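Local coordinates for protein glutathione transferase (Lolium rigidum, PDB 6ZB6) that probably conjugates glutathione to electrophilic xenobiotics, herbicides among them, as a phi-class glutathione transferase, and is captured here with S-(p-nitrobenzyl)glutathione bound, at residues V4-P9 against P56-G61; V15-V20 against E67-S72; V100-D105 against S166-N171; T108-L113 against F173-Y178. One frame throughout, in Å; residues are numbered along the deposited sequence.

Contact 1. Residues V4-P9 against P56-G61; sequences VKVFGP and PAFQDG
F58 holds its CG anti to the backbone N (chi1 171°), which carries its ring to V4, and F7 holds its CG anti to the carbonyl carbon (chi1 -65°), which lays its ring beside A57 and Q59 on the other face of the sheet. The strands 4-7 and 57-60 form an antiparallel pair in the middle of the thioredoxin-like sheet of the N-terminal domain. K5 and Q59 exchange two backbone hydrogen bonds, with K5 N 2.8 Å from Q59 O, and F7 and A57 make a second such pair. Between them V6 and F58 form a non-hydrogen-bonded pair, and both side chains lie on the face covered by helices 13-24 and 68-78. There the compact, branched V4 fits the tip of the aromatic ring, its CB 3.5 Å from F58 CZ. A57, with only a methyl group, fits beside the larger F7, whose ring edge continues to Q59, CE1 lying 3.9 Å from Q59 CB. P56 follows a cis peptide, as in the cis-proline loop of this fold, and touches the bound glutathione conjugate. V4 CG1 also packs 3.6 Å from D60 CG, whose OD2 is taken up by Y74 and K78. At the turn, Q59 NE2 donates in the plane of its amide to G61 O at 2.7 Å.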
# COMPACT_ATOMS: atom_id res chain seq x y z
N VAL A 4 13.05 14.81 1.30
CA VAL A 4 11.76 14.88 1.96
C VAL A 4 11.75 13.94 3.16
O VAL A 4 12.56 13.01 3.27
CB VAL A 4 10.63 14.56 0.98
CG1 VAL A 4 10.63 15.58 -0.15
CG2 VAL A 4 10.78 13.11 0.44
N LYS A 5 10.83 14.20 4.09
CA LYS A 5 10.75 13.44 5.33
C LYS A 5 9.41 12.75 5.41
O LYS A 5 8.37 13.38 5.22
CB LYS A 5 10.92 14.33 6.56
CG LYS A 5 12.24 15.06 6.66
CD LYS A 5 12.28 15.82 7.98
CE LYS A 5 13.60 16.52 8.19
NZ LYS A 5 13.90 16.68 9.63
N VAL A 6 9.43 11.46 5.74
CA VAL A 6 8.22 10.70 6.02
C VAL A 6 8.23 10.35 7.50
O VAL A 6 9.22 9.83 8.02
CB VAL A 6 8.16 9.42 5.16
CG1 VAL A 6 6.84 8.70 5.38
CG2 VAL A 6 8.32 9.81 3.70
N PHE A 7 7.12 10.63 8.18
CA PHE A 7 7.00 10.41 9.62
C PHE A 7 6.19 9.14 9.87
O PHE A 7 5.04 9.04 9.43
CB PHE A 7 6.32 11.61 10.29
CG PHE A 7 7.14 12.87 10.22
CD1 PHE A 7 7.00 13.72 9.13
CD2 PHE A 7 8.06 13.18 11.21
CE1 PHE A 7 7.76 14.88 9.04
CE2 PHE A 7 8.83 14.34 11.13
CZ PHE A 7 8.68 15.19 10.04
N GLY A 8 6.81 8.19 10.56
CA GLY A 8 6.17 6.92 10.84
C GLY A 8 7.11 5.77 10.52
O GLY A 8 8.00 5.89 9.67
N PRO A 9 6.92 4.64 11.19
CA PRO A 9 7.77 3.47 10.92
C PRO A 9 7.51 2.87 9.54
O PRO A 9 6.37 2.83 9.07
CB PRO A 9 7.39 2.49 12.03
CG PRO A 9 6.06 2.97 12.54
CD PRO A 9 6.04 4.44 12.35
N PRO A 56 1.11 7.96 7.75
CA PRO A 56 2.26 8.86 7.67
C PRO A 56 1.90 10.33 7.81
O PRO A 56 0.74 10.70 7.58
CB PRO A 56 2.79 8.61 6.27
CG PRO A 56 1.55 8.34 5.47
CD PRO A 56 0.70 7.48 6.42
N ALA A 57 2.88 11.15 8.16
CA ALA A 57 2.88 12.55 7.75
C ALA A 57 4.10 12.75 6.85
O ALA A 57 4.92 11.86 6.69
CB ALA A 57 2.89 13.49 8.95
N PHE A 58 4.24 13.95 6.30
CA PHE A 58 5.25 14.14 5.27
C PHE A 58 5.68 15.60 5.27
O PHE A 58 4.84 16.49 5.44
CB PHE A 58 4.68 13.74 3.90
CG PHE A 58 5.55 14.08 2.73
CD1 PHE A 58 5.41 15.31 2.08
CD2 PHE A 58 6.46 13.17 2.25
CE1 PHE A 58 6.21 15.63 0.99
CE2 PHE A 58 7.25 13.46 1.14
CZ PHE A 58 7.13 14.68 0.51
N GLN A 59 6.97 15.85 5.08
CA GLN A 59 7.47 17.22 5.00
C GLN A 59 8.41 17.36 3.81
O GLN A 59 9.32 16.54 3.62
CB GLN A 59 8.17 17.64 6.29
CG GLN A 59 8.54 19.13 6.33
CD GLN A 59 9.38 19.48 7.54
OE1 GLN A 59 9.58 18.65 8.44
NE2 GLN A 59 9.87 20.71 7.58
N ASP A 60 8.18 18.39 3.01
CA ASP A 60 9.08 18.82 1.95
C ASP A 60 9.30 20.30 2.19
O ASP A 60 8.47 21.11 1.79
CB ASP A 60 8.48 18.56 0.58
CG ASP A 60 9.40 18.96 -0.55
OD1 ASP A 60 10.55 19.37 -0.26
OD2 ASP A 60 8.99 18.85 -1.73
N GLY A 61 10.39 20.66 2.86
CA GLY A 61 10.63 22.06 3.18
C GLY A 61 9.57 22.57 4.14
O GLY A 61 9.40 22.03 5.23
O HOH W 1 11.19 18.41 10.27

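Contact 2. Residues V15-V20 against E67-S72; sequences VARVLV and ESRAIS. With GTB (S-(p-nitrobenzyl)glutathione), chain G.
R17 points its CB at the helix that carries S68 and R69, and its CG continues anti to the backbone N, passing S72 OG. CD then packs against S68 OG, and a bend at chi3 (-47°) turns NE onto that hydroxyl. R17 NE donates to S68 OG at 2.8 Å, a rather bent bond (133° at the hydrogen) that leaves the guanidinium plane. The tip lies flat over the guanidinium of R69, the centres 4.0 Å apart and the planes 27° from parallel. Two like charges can stack this closely probably because each has its own partners: R17 NH1 meets N171 OD1 and NH2 meets N14 OD1, while R69 NH2 forms a salt bridge with D105. Helices 13-24 and 68-78 run nearly parallel on one face of the thioredoxin-like sheet, and the start of the second forms the site for the gamma-glutamyl end of glutathione. S68 suits this place because its small hydroxyl works twice, accepting from R17 and donating from OG to GTB O11 at 2.6 Å. Its backbone N holds the other carboxylate oxygen, S68 N to GTB O12 being 2.8 Å, so the helix N terminus probably helps to balance the ligand's negative charge. E67, at the N-cap position, offers its carboxylate to the ligand's amino group, OE1 lying 2.7 Å from GTB N1. Deeper between the helices the contact turns apolar: V18 CG1 packs 3.6 Å from I71 CG2. Alongside, S72 turns its hydroxyl back into its own helix, OG donating to S68 O at 2.8 Å.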
# COMPACT_ATOMS: atom_id res chain seq x y z
N VAL A 15 2.60 4.10 5.60
CA VAL A 15 3.94 4.65 5.42
C VAL A 15 4.64 3.96 4.26
O VAL A 15 5.20 4.61 3.37
CB VAL A 15 4.76 4.50 6.72
CG1 VAL A 15 6.22 4.86 6.46
CG2 VAL A 15 4.17 5.36 7.84
N ALA A 16 4.64 2.62 4.27
CA ALA A 16 5.27 1.84 3.21
C ALA A 16 4.75 2.25 1.85
O ALA A 16 5.51 2.27 0.88
CB ALA A 16 5.02 0.34 3.44
N ARG A 17 3.46 2.58 1.76
CA ARG A 17 2.88 3.00 0.49
C ARG A 17 3.68 4.16 -0.12
O ARG A 17 4.06 4.11 -1.29
CB ARG A 17 1.41 3.39 0.69
CG ARG A 17 0.71 3.85 -0.59
CD ARG A 17 -0.58 4.63 -0.31
NE ARG A 17 -1.45 3.97 0.66
CZ ARG A 17 -2.16 2.87 0.40
NH1 ARG A 17 -2.13 2.32 -0.81
NH2 ARG A 17 -2.91 2.31 1.35
N VAL A 18 3.98 5.17 0.70
CA VAL A 18 4.76 6.32 0.26
C VAL A 18 6.19 5.92 -0.09
O VAL A 18 6.74 6.35 -1.11
CB VAL A 18 4.74 7.40 1.36
CG1 VAL A 18 5.62 8.62 0.96
CG2 VAL A 18 3.30 7.81 1.71
N LEU A 19 6.81 5.09 0.75
CA LEU A 19 8.19 4.69 0.49
C LEU A 19 8.31 3.98 -0.86
O LEU A 19 9.30 4.17 -1.57
CB LEU A 19 8.71 3.81 1.62
CG LEU A 19 8.61 4.39 3.04
CD1 LEU A 19 9.34 3.51 4.06
CD2 LEU A 19 9.10 5.84 3.11
N VAL A 20 7.32 3.17 -1.22
CA VAL A 20 7.32 2.52 -2.53
C VAL A 20 7.42 3.56 -3.64
O VAL A 20 8.27 3.46 -4.54
CB VAL A 20 6.08 1.63 -2.70
CG1 VAL A 20 5.92 1.25 -4.17
CG2 VAL A 20 6.21 0.34 -1.83
N GLU A 67 -2.13 11.89 4.69
CA GLU A 67 -2.87 10.98 3.82
C GLU A 67 -1.95 10.38 2.77
O GLU A 67 -1.44 11.07 1.88
CB GLU A 67 -4.10 11.65 3.17
CG GLU A 67 -5.33 11.66 4.07
CD GLU A 67 -5.91 10.26 4.35
OE1 GLU A 67 -5.62 9.29 3.59
OE2 GLU A 67 -6.67 10.15 5.33
N SER A 68 -1.71 9.07 2.88
CA SER A 68 -0.65 8.43 2.12
C SER A 68 -0.82 8.59 0.61
O SER A 68 0.17 8.79 -0.11
CB SER A 68 -0.57 6.95 2.52
OG SER A 68 -1.79 6.29 2.25
N ARG A 69 -2.04 8.48 0.09
CA ARG A 69 -2.19 8.59 -1.36
C ARG A 69 -1.94 10.00 -1.86
O ARG A 69 -1.42 10.18 -2.97
CB ARG A 69 -3.57 8.12 -1.81
CG ARG A 69 -3.77 6.60 -1.64
CD ARG A 69 -5.21 6.22 -1.97
NE ARG A 69 -5.48 4.80 -1.69
CZ ARG A 69 -5.75 4.30 -0.48
NH1 ARG A 69 -5.75 5.09 0.57
NH2 ARG A 69 -5.99 2.99 -0.34
N ALA A 70 -2.32 11.01 -1.06
CA ALA A 70 -2.01 12.39 -1.43
C ALA A 70 -0.50 12.64 -1.43
O ALA A 70 0.04 13.23 -2.37
CB ALA A 70 -2.70 13.38 -0.48
N ILE A 71 0.18 12.21 -0.36
CA ILE A 71 1.63 12.30 -0.32
C ILE A 71 2.24 11.62 -1.54
O ILE A 71 3.16 12.15 -2.18
CB ILE A 71 2.18 11.68 0.98
CG1 ILE A 71 1.67 12.42 2.23
CG2 ILE A 71 3.71 11.67 0.93
CD1 ILE A 71 1.82 11.58 3.52
N SER A 72 1.76 10.41 -1.87
CA SER A 72 2.37 9.64 -2.94
C SER A 72 2.23 10.35 -4.28
O SER A 72 3.18 10.36 -5.08
CB SER A 72 1.74 8.24 -3.02
OG SER A 72 2.00 7.51 -1.83
N1 GTB G . -6.07 7.20 5.18
CA1 GTB G . -4.85 7.30 5.97
C1 GTB G . -3.63 7.22 5.03
O11 GTB G . -3.65 6.47 4.02
O12 GTB G . -2.61 7.92 5.26
CB1 GTB G . -4.85 6.14 6.97
CG1 GTB G . -3.57 6.21 7.79
CD1 GTB G . -3.60 5.23 8.95
OE1 GTB G . -4.54 4.52 9.15
N2 GTB G . -2.45 5.18 9.82
CA2 GTB G . -2.49 4.26 10.93
C2 GTB G . -2.47 5.06 12.23
O2 GTB G . -1.75 5.99 12.37
CB2 GTB G . -1.28 3.32 10.86
SG2 GTB G . -1.45 2.28 9.36
N3 GTB G . -3.37 4.69 13.29
CA3 GTB G . -3.34 5.45 14.52
C3 GTB G . -4.72 6.03 14.82
O31 GTB G . -5.01 6.37 16.00
O32 GTB G . -5.57 6.17 13.90
C' GTB G . -2.87 1.17 9.58
C1' GTB G . -2.62 0.30 10.81
C2' GTB G . -3.44 0.42 11.92
C3' GTB G . -3.22 -0.37 13.04
C4' GTB G . -2.17 -1.28 13.05
N41 GTB G . -1.93 -2.11 14.23
O41 GTB G . -2.82 -2.10 15.32
O42 GTB G . -0.98 -2.80 14.26
C5' GTB G . -1.35 -1.40 11.94
C6' GTB G . -1.57 -0.61 10.81

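Contact 3. Residues V100-D105 against S166-N171; sequences VWTEVD and SFADLN
T102 lies over A168, with OG1 3.3 Å from A168 CA, and the two backbones approach until their CA atoms are 4.2 Å apart. Such closeness needs small residues, and A168 offers only a methyl group, which W101 also meets, its CB 3.6 Å from A168 CB. With chi1 at -61°, T102 OG1 stays beside its own backbone N, where it bonds V98 O one turn back, while the methyl group is turned toward F167 and N171. T102 CG2 lies 3.9 Å from F167 CE2 and about as far from N171 ND2. N171 in turn sets ND2 over the centre of the F167 ring, 3.2 Å above its plane, so that amide, ring and methyl group close on one another. D105 crosses N171 at about a right angle, its OD2 3.8 Å from N171 CB. Both polar ends reach across to helices 13-24 and 68-78 of the N-terminal domain: D105 OD2 forms a salt bridge with R69, and N171 OD1 is hydrogen-bonded to R17. The short helix 167-170 is held at its start by S166, whose OG accepts from A168 N. D169 answers with OD2, which takes S166 N at 2.9 Å on its anti lone pair, while OD1 is gripped by L160 N and W197 NE1. Together S166 and D169 make a capping box, the N-capping motif familiar from the core of the glutathione transferase C-terminal domain.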
# COMPACT_ATOMS: atom_id res chain seq x y z
N VAL A 100 -9.65 4.88 -11.85
CA VAL A 100 -10.69 3.92 -11.53
C VAL A 100 -10.15 2.85 -10.60
O VAL A 100 -10.71 2.57 -9.53
CB VAL A 100 -11.26 3.29 -12.82
CG1 VAL A 100 -12.07 2.03 -12.48
CG2 VAL A 100 -12.12 4.28 -13.58
N TRP A 101 -9.03 2.25 -10.98
CA TRP A 101 -8.57 1.09 -10.23
C TRP A 101 -7.81 1.48 -8.97
O TRP A 101 -7.68 0.66 -8.05
CB TRP A 101 -7.75 0.18 -11.16
CG TRP A 101 -8.69 -0.48 -12.13
CD1 TRP A 101 -9.02 -0.04 -13.38
CD2 TRP A 101 -9.48 -1.66 -11.89
NE1 TRP A 101 -9.95 -0.90 -13.95
CE2 TRP A 101 -10.25 -1.89 -13.06
CE3 TRP A 101 -9.60 -2.55 -10.82
CZ2 TRP A 101 -11.12 -2.98 -13.18
CZ3 TRP A 101 -10.47 -3.63 -10.94
CH2 TRP A 101 -11.23 -3.83 -12.11
N THR A 102 -7.36 2.73 -8.87
CA THR A 102 -6.90 3.24 -7.59
C THR A 102 -8.06 3.37 -6.61
O THR A 102 -7.93 3.03 -5.42
CB THR A 102 -6.23 4.60 -7.81
OG1 THR A 102 -5.09 4.42 -8.68
CG2 THR A 102 -5.81 5.24 -6.48
N GLU A 103 -9.21 3.88 -7.08
CA GLU A 103 -10.41 3.94 -6.25
C GLU A 103 -10.90 2.55 -5.88
O GLU A 103 -11.38 2.34 -4.76
CB GLU A 103 -11.52 4.71 -6.98
CG GLU A 103 -11.22 6.20 -7.23
CD GLU A 103 -10.98 6.97 -5.96
OE1 GLU A 103 -11.80 6.85 -5.02
OE2 GLU A 103 -9.97 7.71 -5.89
N VAL A 104 -10.82 1.59 -6.81
CA VAL A 104 -11.23 0.23 -6.48
C VAL A 104 -10.43 -0.29 -5.29
O VAL A 104 -10.99 -0.89 -4.36
CB VAL A 104 -11.09 -0.71 -7.69
CG1 VAL A 104 -11.33 -2.14 -7.24
CG2 VAL A 104 -12.06 -0.33 -8.79
N ASP A 105 -9.11 -0.06 -5.30
CA ASP A 105 -8.32 -0.47 -4.14
C ASP A 105 -8.83 0.19 -2.88
O ASP A 105 -9.07 -0.49 -1.88
CB ASP A 105 -6.84 -0.16 -4.32
CG ASP A 105 -6.05 -0.33 -3.01
OD1 ASP A 105 -5.95 -1.47 -2.53
OD2 ASP A 105 -5.54 0.67 -2.45
N SER A 166 0.94 0.88 -13.07
CA SER A 166 0.48 2.22 -12.73
C SER A 166 0.31 2.34 -11.23
O SER A 166 0.47 1.37 -10.48
CB SER A 166 -0.82 2.54 -13.48
OG SER A 166 -1.94 1.95 -12.83
N PHE A 167 0.03 3.58 -10.79
CA PHE A 167 -0.40 3.91 -9.43
C PHE A 167 -1.43 2.92 -8.90
O PHE A 167 -1.37 2.54 -7.72
CB PHE A 167 -0.98 5.33 -9.45
CG PHE A 167 -1.09 6.00 -8.11
CD1 PHE A 167 0.01 6.16 -7.29
CD2 PHE A 167 -2.32 6.53 -7.69
CE1 PHE A 167 -0.10 6.83 -6.06
CE2 PHE A 167 -2.45 7.20 -6.46
CZ PHE A 167 -1.33 7.35 -5.64
N ALA A 168 -2.39 2.54 -9.74
CA ALA A 168 -3.44 1.62 -9.29
C ALA A 168 -2.85 0.31 -8.77
O ALA A 168 -3.19 -0.14 -7.68
CB ALA A 168 -4.42 1.35 -10.43
N ASP A 169 -1.94 -0.29 -9.55
CA ASP A 169 -1.38 -1.60 -9.15
C ASP A 169 -0.58 -1.48 -7.87
O ASP A 169 -0.79 -2.24 -6.92
CB ASP A 169 -0.50 -2.17 -10.26
CG ASP A 169 -1.19 -2.21 -11.59
OD1 ASP A 169 -2.02 -3.11 -11.81
OD2 ASP A 169 -0.89 -1.32 -12.42
N LEU A 170 0.33 -0.50 -7.80
CA LEU A 170 1.26 -0.44 -6.68
C LEU A 170 0.58 -0.05 -5.37
O LEU A 170 1.10 -0.39 -4.30
CB LEU A 170 2.41 0.51 -7.01
CG LEU A 170 3.16 0.12 -8.29
CD1 LEU A 170 4.41 0.98 -8.48
CD2 LEU A 170 3.53 -1.38 -8.29
N ASN A 171 -0.58 0.63 -5.42
CA ASN A 171 -1.32 0.90 -4.19
C ASN A 171 -1.83 -0.37 -3.52
O ASN A 171 -2.16 -0.33 -2.33
CB ASN A 171 -2.49 1.83 -4.48
CG ASN A 171 -2.11 3.29 -4.35
OD1 ASN A 171 -1.60 3.71 -3.31
ND2 ASN A 171 -2.33 4.08 -5.41

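Contact 4. Residues T108-L113 against F173-Y178; sequences TYNPAL and FPYTFY. With NA (sodium ion), chain J.
Y109 and T176 meet tip to tip, Y109 OH donating to T176 OG1 at 2.6 Å. The threonine oxygen sits in the plane of the phenol ring, at its edge. The next residue, N110, lies over a face of the Y175 ring. Its ND2 stands 3.7 Å above the ring centre and its OD1 3.2 Å from Y175 CG, the amide being turned 71° to the ring. One turn on from Y109, L113 brings its branched end to the same tyrosine, CD2 packing 3.7 Å from Y175 CB. A second shell fixes these groups. Y109 holds CG anti to its backbone N (chi1 173°), which stretches the long ring across to the other helix, where H172 meets it edge-to-face. T176 OG1 passes its own proton back to H172 O, so a small hydroxyl serves as both acceptor and donor in a buried place. Y175 OH is tied to N14 ND2, and its ring also borders the bound glutathione conjugate, making this packing part of the ligand pocket wall. At the outer end, T108 OG1 binds a sodium ion at 2.8 Å. The backbone N of P111 carries no hydrogen to donate to the turn before, in keeping with the kink there. Segments 108-113 and 173-178 run at 28° to each other, their axes 10.5 Å apart at closest approach, and helix 173-179 turns its other sides to helices 13-24, 192-202 and 205-214.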
# COMPACT_ATOMS: atom_id res chain seq x y z
N THR A 108 -13.04 -0.90 -2.55
CA THR A 108 -13.63 -2.22 -2.79
C THR A 108 -12.66 -3.32 -2.37
O THR A 108 -13.00 -4.17 -1.55
CB THR A 108 -14.03 -2.36 -4.25
OG1 THR A 108 -15.15 -1.51 -4.52
CG2 THR A 108 -14.42 -3.80 -4.57
N TYR A 109 -11.43 -3.29 -2.90
CA TYR A 109 -10.47 -4.35 -2.62
C TYR A 109 -9.91 -4.23 -1.21
O TYR A 109 -9.95 -5.19 -0.44
CB TYR A 109 -9.35 -4.32 -3.66
CG TYR A 109 -8.17 -5.26 -3.45
CD1 TYR A 109 -7.13 -4.92 -2.60
CD2 TYR A 109 -8.08 -6.47 -4.14
CE1 TYR A 109 -6.02 -5.77 -2.42
CE2 TYR A 109 -6.99 -7.32 -3.97
CZ TYR A 109 -5.97 -6.97 -3.12
OH TYR A 109 -4.90 -7.80 -2.95
N ASN A 110 -9.41 -3.05 -0.84
CA ASN A 110 -8.81 -2.99 0.48
C ASN A 110 -9.83 -3.16 1.60
O ASN A 110 -9.50 -3.78 2.62
CB ASN A 110 -8.02 -1.69 0.70
CG ASN A 110 -6.97 -1.85 1.77
OD1 ASN A 110 -6.12 -2.75 1.69
ND2 ASN A 110 -7.04 -1.04 2.81
N PRO A 111 -11.07 -2.65 1.49
CA PRO A 111 -12.06 -2.94 2.54
C PRO A 111 -12.38 -4.42 2.69
O PRO A 111 -12.80 -4.85 3.77
CB PRO A 111 -13.28 -2.13 2.10
CG PRO A 111 -12.68 -0.95 1.43
CD PRO A 111 -11.52 -1.52 0.64
N ALA A 112 -12.19 -5.22 1.65
CA ALA A 112 -12.41 -6.66 1.79
C ALA A 112 -11.19 -7.39 2.34
O ALA A 112 -11.34 -8.36 3.10
CB ALA A 112 -12.81 -7.26 0.44
N LEU A 113 -9.98 -6.94 1.98
CA LEU A 113 -8.75 -7.64 2.37
C LEU A 113 -8.21 -7.15 3.70
O LEU A 113 -7.81 -7.95 4.55
CB LEU A 113 -7.70 -7.47 1.26
CG LEU A 113 -6.29 -8.02 1.48
CD1 LEU A 113 -5.75 -8.68 0.20
CD2 LEU A 113 -5.34 -6.93 1.98
N PHE A 173 0.04 -2.95 -2.95
CA PHE A 173 1.14 -3.70 -2.33
C PHE A 173 1.08 -3.76 -0.80
O PHE A 173 1.15 -4.87 -0.25
CB PHE A 173 2.49 -3.14 -2.79
CG PHE A 173 3.60 -3.51 -1.87
CD1 PHE A 173 4.11 -4.81 -1.88
CD2 PHE A 173 4.11 -2.59 -0.97
CE1 PHE A 173 5.12 -5.17 -1.02
CE2 PHE A 173 5.11 -2.94 -0.11
CZ PHE A 173 5.63 -4.24 -0.13
N PRO A 174 1.02 -2.65 -0.07
CA PRO A 174 1.30 -2.73 1.38
C PRO A 174 0.37 -3.62 2.17
O PRO A 174 0.84 -4.40 3.01
CB PRO A 174 1.19 -1.27 1.85
CG PRO A 174 1.40 -0.46 0.62
CD PRO A 174 0.81 -1.25 -0.50
N TYR A 175 -0.95 -3.55 1.94
CA TYR A 175 -1.82 -4.43 2.71
C TYR A 175 -1.76 -5.86 2.18
O TYR A 175 -1.83 -6.81 2.97
CB TYR A 175 -3.26 -3.94 2.69
CG TYR A 175 -3.52 -2.74 3.59
CD1 TYR A 175 -3.24 -1.47 3.16
CD2 TYR A 175 -4.06 -2.90 4.87
CE1 TYR A 175 -3.47 -0.37 3.96
CE2 TYR A 175 -4.30 -1.80 5.69
CZ TYR A 175 -4.00 -0.53 5.23
OH TYR A 175 -4.24 0.60 6.00
N THR A 176 -1.67 -6.05 0.86
CA THR A 176 -1.63 -7.41 0.32
C THR A 176 -0.35 -8.12 0.76
O THR A 176 -0.36 -9.33 1.03
CB THR A 176 -1.74 -7.40 -1.20
OG1 THR A 176 -2.94 -6.72 -1.57
CG2 THR A 176 -1.79 -8.84 -1.79
N PHE A 177 0.76 -7.37 0.83
CA PHE A 177 1.99 -7.92 1.38
C PHE A 177 1.76 -8.60 2.73
O PHE A 177 2.20 -9.73 2.95
CB PHE A 177 3.04 -6.82 1.51
CG PHE A 177 4.33 -7.30 2.11
CD1 PHE A 177 5.16 -8.14 1.39
CD2 PHE A 177 4.68 -6.96 3.41
CE1 PHE A 177 6.34 -8.61 1.95
CE2 PHE A 177 5.86 -7.42 3.96
CZ PHE A 177 6.69 -8.25 3.23
N TYR A 178 1.06 -7.91 3.64
CA TYR A 178 0.81 -8.47 4.96
C TYR A 178 -0.22 -9.59 4.92
O TYR A 178 -0.12 -10.55 5.70
CB TYR A 178 0.37 -7.37 5.93
CG TYR A 178 1.52 -6.54 6.46
CD1 TYR A 178 2.67 -7.16 6.95
CD2 TYR A 178 1.47 -5.15 6.47
CE1 TYR A 178 3.73 -6.42 7.44
CE2 TYR A 178 2.54 -4.40 6.95
CZ TYR A 178 3.67 -5.04 7.44
OH TYR A 178 4.75 -4.31 7.92
NA NA J . -17.54 -2.71 -3.58
O HOH W 2 -17.82 -1.86 -1.03

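In the fold
From the N terminus, strand 4-7 leads into helix 13-24, and both wait for partners later in the chain. Contact 1 closes its loop when strand 57-60 returns, and contact 2 closes soon after with helix 68-78. Their segments alternate, so the two loops cross, and V15 and I71 bring helices and sheet together. Contacts 3 and 4 open on helix 92-127, after both have closed, and cross in the same way through 166-171 and 173-178. Contact 2 joins the two halves of the fold, its two arginines reaching contact 3 and V20 reaching F173 of contact 4; contact 1 touches neither contact 3 nor contact 4.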